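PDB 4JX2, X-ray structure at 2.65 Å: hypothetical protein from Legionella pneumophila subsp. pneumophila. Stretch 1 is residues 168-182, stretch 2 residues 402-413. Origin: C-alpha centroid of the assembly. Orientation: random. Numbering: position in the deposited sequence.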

ATOM      1  N   ALA A 168     -26.942  15.378  13.667  1.00 40.35           N
ATOM      2  CA  ALA A 168     -25.593  15.275  14.250  1.00 39.49           C
ATOM      3  C   ALA A 168     -25.705  15.275  15.780  1.00 43.74           C
ATOM      4  O   ALA A 168     -25.252  16.226  16.420  1.00 43.99           O
ATOM      5  CB  ALA A 168     -24.707  16.412  13.755  1.00 39.20           C
ATOM      6  N   PRO A 169     -26.313  14.216  16.388  1.00 40.38           N
ATOM      7  CA  PRO A 169     -26.518  14.227  17.860  1.00 40.63           C
ATOM      8  C   PRO A 169     -25.241  14.386  18.695  1.00 43.78           C
ATOM      9  O   PRO A 169     -25.317  15.033  19.731  1.00 45.07           O
ATOM     10  CB  PRO A 169     -27.225  12.907  18.159  1.00 42.74           C
ATOM     11  CG  PRO A 169     -27.152  12.103  16.889  1.00 46.76           C
ATOM     12  CD  PRO A 169     -26.930  13.026  15.758  1.00 41.51           C
ATOM     13  N   ALA A 170     -24.080  13.909  18.223  1.00 38.84           N
ATOM     14  CA  ALA A 170     -22.778  14.048  18.898  1.00 37.77           C
ATOM     15  C   ALA A 170     -22.320  15.528  19.086  1.00 39.91           C
ATOM     16  O   ALA A 170     -21.472  15.826  19.944  1.00 38.61           O
ATOM     17  CB  ALA A 170     -21.722  13.293  18.105  1.00 37.44           C
ATOM     18  N   TRP A 171     -22.846  16.434  18.235  1.00 36.18           N
ATOM     19  CA  TRP A 171     -22.534  17.868  18.246  1.00 35.00           C
ATOM     20  C   TRP A 171     -23.452  18.642  19.183  1.00 42.53           C
ATOM     21  O   TRP A 171     -23.080  19.732  19.622  1.00 43.61           O
ATOM     22  CB  TRP A 171     -22.663  18.448  16.835  1.00 32.05           C
ATOM     23  CG  TRP A 171     -21.684  17.915  15.821  1.00 31.58           C
ATOM     24  CD1 TRP A 171     -20.698  16.986  16.016  1.00 33.67           C
ATOM     25  CD2 TRP A 171     -21.645  18.254  14.430  1.00 30.83           C
ATOM     26  NE1 TRP A 171     -20.039  16.742  14.836  1.00 32.69           N
ATOM     27  CE2 TRP A 171     -20.587  17.524  13.851  1.00 34.15           C
ATOM     28  CE3 TRP A 171     -22.374  19.150  13.624  1.00 32.10           C
ATOM     29  CZ2 TRP A 171     -20.250  17.652  12.504  1.00 32.64           C
ATOM     30  CZ3 TRP A 171     -22.045  19.264  12.290  1.00 32.18           C
ATOM     31  CH2 TRP A 171     -21.013  18.505  11.738  1.00 31.97           C
ATOM     32  N   LYS A 172     -24.655  18.093  19.478  1.00 39.75           N
ATOM     33  CA  LYS A 172     -25.663  18.721  20.335  1.00 40.70           C
ATOM     34  C   LYS A 172     -25.048  19.407  21.581  1.00 43.50           C
ATOM     35  O   LYS A 172     -25.363  20.576  21.765  1.00 43.93           O
ATOM     36  CB  LYS A 172     -26.770  17.741  20.755  1.00 44.17           C
ATOM     37  CG  LYS A 172     -28.126  18.405  21.005  1.00 57.52           C
ATOM     38  CD  LYS A 172     -29.054  17.476  21.795  1.00 70.43           C
ATOM     39  CE  LYS A 172     -30.452  18.026  22.002  1.00 75.79           C
ATOM     40  NZ  LYS A 172     -31.121  17.416  23.196  1.00 82.55           N
ATOM     41  N   PRO A 173     -24.126  18.801  22.390  1.00 38.07           N
ATOM     42  CA  PRO A 173     -23.583  19.535  23.551  1.00 37.52           C
ATOM     43  C   PRO A 173     -22.828  20.841  23.232  1.00 43.18           C
ATOM     44  O   PRO A 173     -22.664  21.659  24.131  1.00 43.89           O
ATOM     45  CB  PRO A 173     -22.601  18.524  24.165  1.00 37.77           C
ATOM     46  CG  PRO A 173     -23.053  17.216  23.723  1.00 40.99           C
ATOM     47  CD  PRO A 173     -23.587  17.420  22.353  1.00 36.89           C
ATOM     48  N   HIS A 174     -22.368  21.041  21.977  1.00 40.05           N
ATOM     49  CA  HIS A 174     -21.538  22.188  21.594  1.00 39.97           C
ATOM     50  C   HIS A 174     -22.093  23.056  20.448  1.00 43.88           C
ATOM     51  O   HIS A 174     -21.354  23.884  19.912  1.00 43.28           O
ATOM     52  CB  HIS A 174     -20.149  21.664  21.183  1.00 39.49           C
ATOM     53  CG  HIS A 174     -19.650  20.563  22.068  1.00 42.97           C
ATOM     54  ND1 HIS A 174     -19.703  19.223  21.666  1.00 44.34           N
ATOM     55  CD2 HIS A 174     -19.158  20.627  23.327  1.00 44.27           C
ATOM     56  CE1 HIS A 174     -19.209  18.529  22.678  1.00 43.23           C
ATOM     57  NE2 HIS A 174     -18.858  19.330  23.698  1.00 43.93           N
ATOM     58  N   LEU A 175     -23.377  22.913  20.112  1.00 41.02           N
ATOM     59  CA  LEU A 175     -24.011  23.647  19.011  1.00 41.28           C
ATOM     60  C   LEU A 175     -23.736  25.155  19.004  1.00 46.75           C
ATOM     61  O   LEU A 175     -23.430  25.685  17.935  1.00 47.43           O
ATOM     62  CB  LEU A 175     -25.530  23.406  18.965  1.00 41.94           C
ATOM     63  CG  LEU A 175     -25.987  22.014  18.466  1.00 45.83           C
ATOM     64  CD1 LEU A 175     -27.484  21.994  18.248  1.00 46.16           C
ATOM     65  CD2 LEU A 175     -25.244  21.569  17.154  1.00 43.70           C
ATOM     66  N   THR A 176     -23.824  25.836  20.163  1.00 43.44           N
ATOM     67  CA  THR A 176     -23.594  27.285  20.275  1.00 42.94           C
ATOM     68  C   THR A 176     -22.147  27.603  19.880  1.00 45.57           C
ATOM     69  O   THR A 176     -21.942  28.474  19.028  1.00 45.36           O
ATOM     70  CB  THR A 176     -23.994  27.795  21.688  1.00 48.70           C
ATOM     71  OG1 THR A 176     -25.422  27.909  21.738  1.00 46.72           O
ATOM     72  CG2 THR A 176     -23.388  29.167  22.033  1.00 44.33           C
ATOM     73  N   THR A 177     -21.167  26.872  20.465  1.00 41.29           N
ATOM     74  CA  THR A 177     -19.730  26.989  20.198  1.00 40.17           C
ATOM     75  C   THR A 177     -19.436  26.759  18.709  1.00 44.85           C
ATOM     76  O   THR A 177     -18.723  27.573  18.122  1.00 45.79           O
ATOM     77  CB  THR A 177     -18.955  25.989  21.058  1.00 49.46           C
ATOM     78  OG1 THR A 177     -19.419  26.062  22.407  1.00 48.76           O
ATOM     79  CG2 THR A 177     -17.434  26.188  20.977  1.00 46.72           C
ATOM     80  N   ILE A 178     -19.996  25.672  18.097  1.00 39.73           N
ATOM     81  CA  ILE A 178     -19.834  25.349  16.673  1.00 38.60           C
ATOM     82  C   ILE A 178     -20.301  26.534  15.809  1.00 45.71           C
ATOM     83  O   ILE A 178     -19.581  26.930  14.877  1.00 46.41           O
ATOM     84  CB  ILE A 178     -20.564  24.032  16.285  1.00 40.69           C
ATOM     85  CG1 ILE A 178     -19.946  22.839  17.032  1.00 39.69           C
ATOM     86  CG2 ILE A 178     -20.535  23.796  14.755  1.00 40.32           C
ATOM     87  CD1 ILE A 178     -20.687  21.589  16.876  1.00 39.85           C
ATOM     88  N   HIS A 179     -21.476  27.113  16.142  1.00 43.21           N
ATOM     89  CA  HIS A 179     -22.030  28.250  15.424  1.00 44.24           C
ATOM     90  C   HIS A 179     -21.076  29.451  15.441  1.00 48.23           C
ATOM     91  O   HIS A 179     -20.793  30.026  14.383  1.00 47.16           O
ATOM     92  CB  HIS A 179     -23.391  28.657  15.996  1.00 46.81           C
ATOM     93  CG  HIS A 179     -23.882  29.946  15.417  1.00 51.59           C
ATOM     94  ND1 HIS A 179     -23.681  31.155  16.067  1.00 54.22           N
ATOM     95  CD2 HIS A 179     -24.450  30.185  14.215  1.00 53.89           C
ATOM     96  CE1 HIS A 179     -24.164  32.078  15.257  1.00 54.37           C
ATOM     97  NE2 HIS A 179     -24.653  31.540  14.137  1.00 54.49           N
ATOM     98  N   ASN A 180     -20.615  29.841  16.649  1.00 45.78           N
ATOM     99  CA  ASN A 180     -19.715  30.978  16.855  1.00 46.16           C
ATOM    100  C   ASN A 180     -18.392  30.790  16.143  1.00 51.64           C
ATOM    101  O   ASN A 180     -17.819  31.760  15.630  1.00 51.30           O
ATOM    102  CB  ASN A 180     -19.461  31.194  18.333  1.00 45.38           C
ATOM    103  CG  ASN A 180     -20.667  31.661  19.091  1.00 60.98           C
ATOM    104  OD1 ASN A 180     -21.619  32.227  18.540  1.00 58.24           O
ATOM    105  ND2 ASN A 180     -20.629  31.449  20.384  1.00 53.15           N
HETATM  106  N   MSE A 181     -17.919  29.535  16.109  1.00 48.11           N
HETATM  107  CA  MSE A 181     -16.677  29.175  15.475  1.00 47.36           C
HETATM  108  C   MSE A 181     -16.754  29.361  13.944  1.00 48.45           C
HETATM  109  O   MSE A 181     -15.812  29.921  13.371  1.00 48.79           O
HETATM  110  CB  MSE A 181     -16.290  27.752  15.834  1.00 49.73           C
HETATM  111  CG  MSE A 181     -14.938  27.400  15.297  1.00 57.81           C
HETATM  112 SE   MSE A 181     -14.877  25.623  14.663  0.75 67.27          SE
HETATM  113  CE  MSE A 181     -15.929  25.924  13.069  1.00 63.49           C
ATOM    114  N   ILE A 182     -17.859  28.910  13.288  1.00 40.27           N
ATOM    115  CA  ILE A 182     -17.998  29.068  11.836  1.00 38.37           C
ATOM    116  C   ILE A 182     -18.130  30.574  11.521  1.00 43.46           C
ATOM    117  O   ILE A 182     -17.528  31.060  10.558  1.00 43.45           O
ATOM    118  CB  ILE A 182     -19.153  28.210  11.254  1.00 40.65           C
ATOM    119  CG1 ILE A 182     -18.806  26.717  11.355  1.00 39.25           C
ATOM    120  CG2 ILE A 182     -19.454  28.580   9.787  1.00 40.38           C
ATOM    121  CD1 ILE A 182     -19.936  25.838  11.598  1.00 40.68           C
ATOM    122  N   ASN A 402     -19.630   7.594  24.467  1.00 38.42           N
ATOM    123  CA  ASN A 402     -20.471   8.621  25.037  1.00 37.73           C
ATOM    124  C   ASN A 402     -19.859  10.010  24.790  1.00 40.80           C
ATOM    125  O   ASN A 402     -19.021  10.487  25.573  1.00 40.11           O
ATOM    126  CB  ASN A 402     -20.722   8.352  26.512  1.00 33.05           C
ATOM    127  CG  ASN A 402     -21.935   9.056  27.021  1.00 49.15           C
ATOM    128  OD1 ASN A 402     -22.184  10.219  26.683  1.00 45.85           O
ATOM    129  ND2 ASN A 402     -22.746   8.355  27.820  1.00 40.43           N
ATOM    130  N   TYR A 403     -20.331  10.664  23.701  1.00 36.02           N
ATOM    131  CA  TYR A 403     -19.901  12.007  23.263  1.00 34.33           C
ATOM    132  C   TYR A 403     -20.203  13.142  24.302  1.00 38.08           C
ATOM    133  O   TYR A 403     -19.732  14.274  24.124  1.00 37.28           O
ATOM    134  CB  TYR A 403     -20.511  12.366  21.890  1.00 33.64           C
ATOM    135  CG  TYR A 403     -21.994  12.102  21.766  1.00 35.19           C
ATOM    136  CD1 TYR A 403     -22.927  12.923  22.402  1.00 35.98           C
ATOM    137  CD2 TYR A 403     -22.472  11.066  20.961  1.00 36.50           C
ATOM    138  CE1 TYR A 403     -24.295  12.708  22.263  1.00 34.79           C
ATOM    139  CE2 TYR A 403     -23.843  10.848  20.803  1.00 38.13           C
ATOM    140  CZ  TYR A 403     -24.752  11.672  21.458  1.00 44.32           C
ATOM    141  OH  TYR A 403     -26.109  11.465  21.308  1.00 44.71           O
ATOM    142  N   ASN A 404     -20.985  12.846  25.355  1.00 34.40           N
ATOM    143  CA  ASN A 404     -21.284  13.821  26.392  1.00 35.10           C
ATOM    144  C   ASN A 404     -20.116  13.879  27.378  1.00 43.81           C
ATOM    145  O   ASN A 404     -19.992  14.860  28.128  1.00 47.05           O
ATOM    146  CB  ASN A 404     -22.591  13.486  27.104  1.00 30.55           C
ATOM    147  CG  ASN A 404     -23.811  13.460  26.191  1.00 48.36           C
ATOM    148  OD1 ASN A 404     -24.404  14.501  25.820  1.00 40.93           O
ATOM    149  ND2 ASN A 404     -24.237  12.257  25.834  1.00 32.10           N
ATOM    150  N   LYS A 405     -19.228  12.864  27.343  1.00 38.83           N
ATOM    151  CA  LYS A 405     -18.080  12.775  28.245  1.00 38.81           C
ATOM    152  C   LYS A 405     -16.743  13.226  27.593  1.00 43.15           C
ATOM    153  O   LYS A 405     -15.776  13.519  28.297  1.00 43.14           O
ATOM    154  CB  LYS A 405     -17.926  11.326  28.771  1.00 41.24           C
ATOM    155  CG  LYS A 405     -19.097  10.763  29.589  1.00 42.54           C
ATOM    156  CD  LYS A 405     -18.716   9.359  30.069  1.00 57.79           C
ATOM    157  CE  LYS A 405     -19.856   8.378  30.252  1.00 73.28           C
ATOM    158  NZ  LYS A 405     -19.368   6.968  30.355  1.00 78.06           N
ATOM    159  N   ILE A 406     -16.683  13.244  26.266  1.00 40.03           N
ATOM    160  CA  ILE A 406     -15.471  13.539  25.503  1.00 38.65           C
ATOM    161  C   ILE A 406     -15.102  15.028  25.487  1.00 42.79           C
ATOM    162  O   ILE A 406     -15.965  15.901  25.618  1.00 42.19           O
ATOM    163  CB  ILE A 406     -15.594  12.997  24.042  1.00 40.42           C
ATOM    164  CG1 ILE A 406     -16.603  13.796  23.190  1.00 40.11           C
ATOM    165  CG2 ILE A 406     -15.867  11.488  24.024  1.00 40.92           C
ATOM    166  CD1 ILE A 406     -16.343  13.777  21.702  1.00 43.64           C
ATOM    167  N   SER A 407     -13.802  15.302  25.292  1.00 39.48           N
ATOM    168  CA  SER A 407     -13.299  16.669  25.092  1.00 39.52           C
ATOM    169  C   SER A 407     -12.941  16.799  23.630  1.00 41.98           C
ATOM    170  O   SER A 407     -12.620  15.788  23.001  1.00 38.51           O
ATOM    171  CB  SER A 407     -12.117  16.990  25.992  1.00 42.43           C
ATOM    172  OG  SER A 407     -11.091  16.030  25.853  1.00 54.21           O
ATOM    173  N   ILE A 408     -13.101  18.005  23.054  1.00 40.61           N
ATOM    174  CA  ILE A 408     -12.839  18.175  21.623  1.00 39.79           C
ATOM    175  C   ILE A 408     -11.804  19.295  21.378  1.00 44.26           C
ATOM    176  O   ILE A 408     -12.184  20.475  21.362  1.00 45.75           O
ATOM    177  CB  ILE A 408     -14.165  18.408  20.803  1.00 41.74           C
ATOM    178  CG1 ILE A 408     -15.275  17.395  21.196  1.00 40.08           C
ATOM    179  CG2 ILE A 408     -13.888  18.384  19.300  1.00 39.81           C
ATOM    180  CD1 ILE A 408     -16.548  17.755  20.778  1.00 29.74           C
ATOM    181  N   PRO A 409     -10.514  18.932  21.144  1.00 39.04           N
ATOM    182  CA  PRO A 409      -9.497  19.948  20.826  1.00 37.98           C
ATOM    183  C   PRO A 409      -9.908  20.818  19.639  1.00 40.70           C
ATOM    184  O   PRO A 409     -10.385  20.309  18.627  1.00 40.46           O
ATOM    185  CB  PRO A 409      -8.260  19.100  20.514  1.00 39.23           C
ATOM    186  CG  PRO A 409      -8.451  17.850  21.349  1.00 44.26           C
ATOM    187  CD  PRO A 409      -9.918  17.580  21.132  1.00 40.47           C
ATOM    188  N   GLY A 410      -9.783  22.132  19.812  1.00 37.40           N
ATOM    189  CA  GLY A 410     -10.179  23.126  18.818  1.00 37.49           C
ATOM    190  C   GLY A 410     -11.621  23.592  18.970  1.00 42.45           C
ATOM    191  O   GLY A 410     -12.056  24.492  18.251  1.00 41.95           O
ATOM    192  N   ILE A 411     -12.384  22.968  19.907  1.00 39.19           N
ATOM    193  CA  ILE A 411     -13.782  23.280  20.197  1.00 38.73           C
ATOM    194  C   ILE A 411     -13.945  23.578  21.689  1.00 42.74           C
ATOM    195  O   ILE A 411     -14.343  24.685  22.057  1.00 43.17           O
ATOM    196  CB  ILE A 411     -14.746  22.148  19.725  1.00 40.91           C
ATOM    197  CG1 ILE A 411     -14.610  21.859  18.198  1.00 39.51           C
ATOM    198  CG2 ILE A 411     -16.206  22.454  20.132  1.00 41.53           C
ATOM    199  CD1 ILE A 411     -15.026  23.005  17.278  1.00 48.44           C
ATOM    200  N   THR A 412     -13.622  22.603  22.543  1.00 39.52           N
ATOM    201  CA  THR A 412     -13.764  22.755  23.998  1.00 39.84           C
ATOM    202  C   THR A 412     -12.439  23.093  24.670  1.00 46.61           C
ATOM    203  O   THR A 412     -12.441  23.554  25.811  1.00 46.84           O
ATOM    204  CB  THR A 412     -14.353  21.479  24.629  1.00 36.49           C
ATOM    205  OG1 THR A 412     -13.460  20.384  24.430  1.00 38.34           O
ATOM    206  CG2 THR A 412     -15.725  21.137  24.087  1.00 30.98           C
ATOM    207  N   THR A 413     -11.307  22.860  23.975  1.00 44.54           N
ATOM    208  CA  THR A 413      -9.989  23.067  24.559  1.00 45.00           C
ATOM    209  C   THR A 413      -8.973  23.556  23.504  1.00 50.57           C
ATOM    210  O   THR A 413      -9.239  23.460  22.308  1.00 51.37           O
ATOM    211  CB  THR A 413      -9.582  21.741  25.233  1.00 52.81           C
ATOM    212  OG1 THR A 413      -8.676  21.995  26.306  1.00 61.14           O
ATOM    213  CG2 THR A 413      -9.091  20.678  24.255  1.00 47.00           C
TER

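Stretch 1 passes through a short 3-10 segment into a helix that takes in Leu-175 to Ile-182, whereas stretch 2 is an irregular segment without helix or strand. Although at least 230 residues separate any two touching partners in sequence, the segments bury 519 Å² between them, both sides summed. No hydrogen bond crosses the contact; the two stretches meet by van der Waals packing and one CH-pi contact.

The first cluster forms around Tyr-403, whose CA-to-CB bond points toward stretch 1. The backbone here is already close, with the CA atoms of Ala-170 and Tyr-403 5.6 Å apart. Pro-169 lies along the ring, its CB 3.6 Å from Tyr-403 OH. Ala-170 follows with a CH-pi contact: its CA sits 3.5 Å from the centroid of the Tyr-403 ring, formed by CG, CD1, CD2, CE1, CE2 and CZ, and only 10° off the ring normal. The slightly polarized CA-H group is thus well placed over the pi face, and Ala-170 CB touches Tyr-403 CD2 at 3.7 Å. Trp-171 turns away, and its backbone O accepts a bond from His-174 N (2.8 Å).

Pro-173 extends the packing to the next residue of stretch 2, its CG 3.7 Å from Asn-404 OD1. The amide of Asn-404 is held on its other branch, where ND2 donates to Asn-402 OD1 at 3.0 Å; the backbone N of Asn-404 reaches that same oxygen at 3.2 Å.

His-174, at the N-cap position, has its CA-to-CB bond pointing toward stretch 2. Its CE1 lies 3.4 Å from Ile-408 CD1, and its CD2 lies 3.6 Å from Thr-412 CG2, so methyl groups from two residues meet different carbons of the imidazole. The loop that presents them is braced internally: Ile-408 N donates to Thr-412 OG1 (2.8 Å), and Ile-408 O accepts from both Ile-411 N (2.9 Å) and Thr-412 N (2.8 Å).

One helical turn further on, Thr-177 places CG2 3.6 Å from Ile-411 O and 4.0 Å from Ile-411 CG2, a contact made through its methyl. Met-181, a selenomethionine, comes a turn later and completes the apolar patch, with SE 3.7 Å from Ile-411 CD1. Ile-411 therefore touches successive turns of the helix, its CG2 near Thr-177 and its CD1 near the selenium of Met-181.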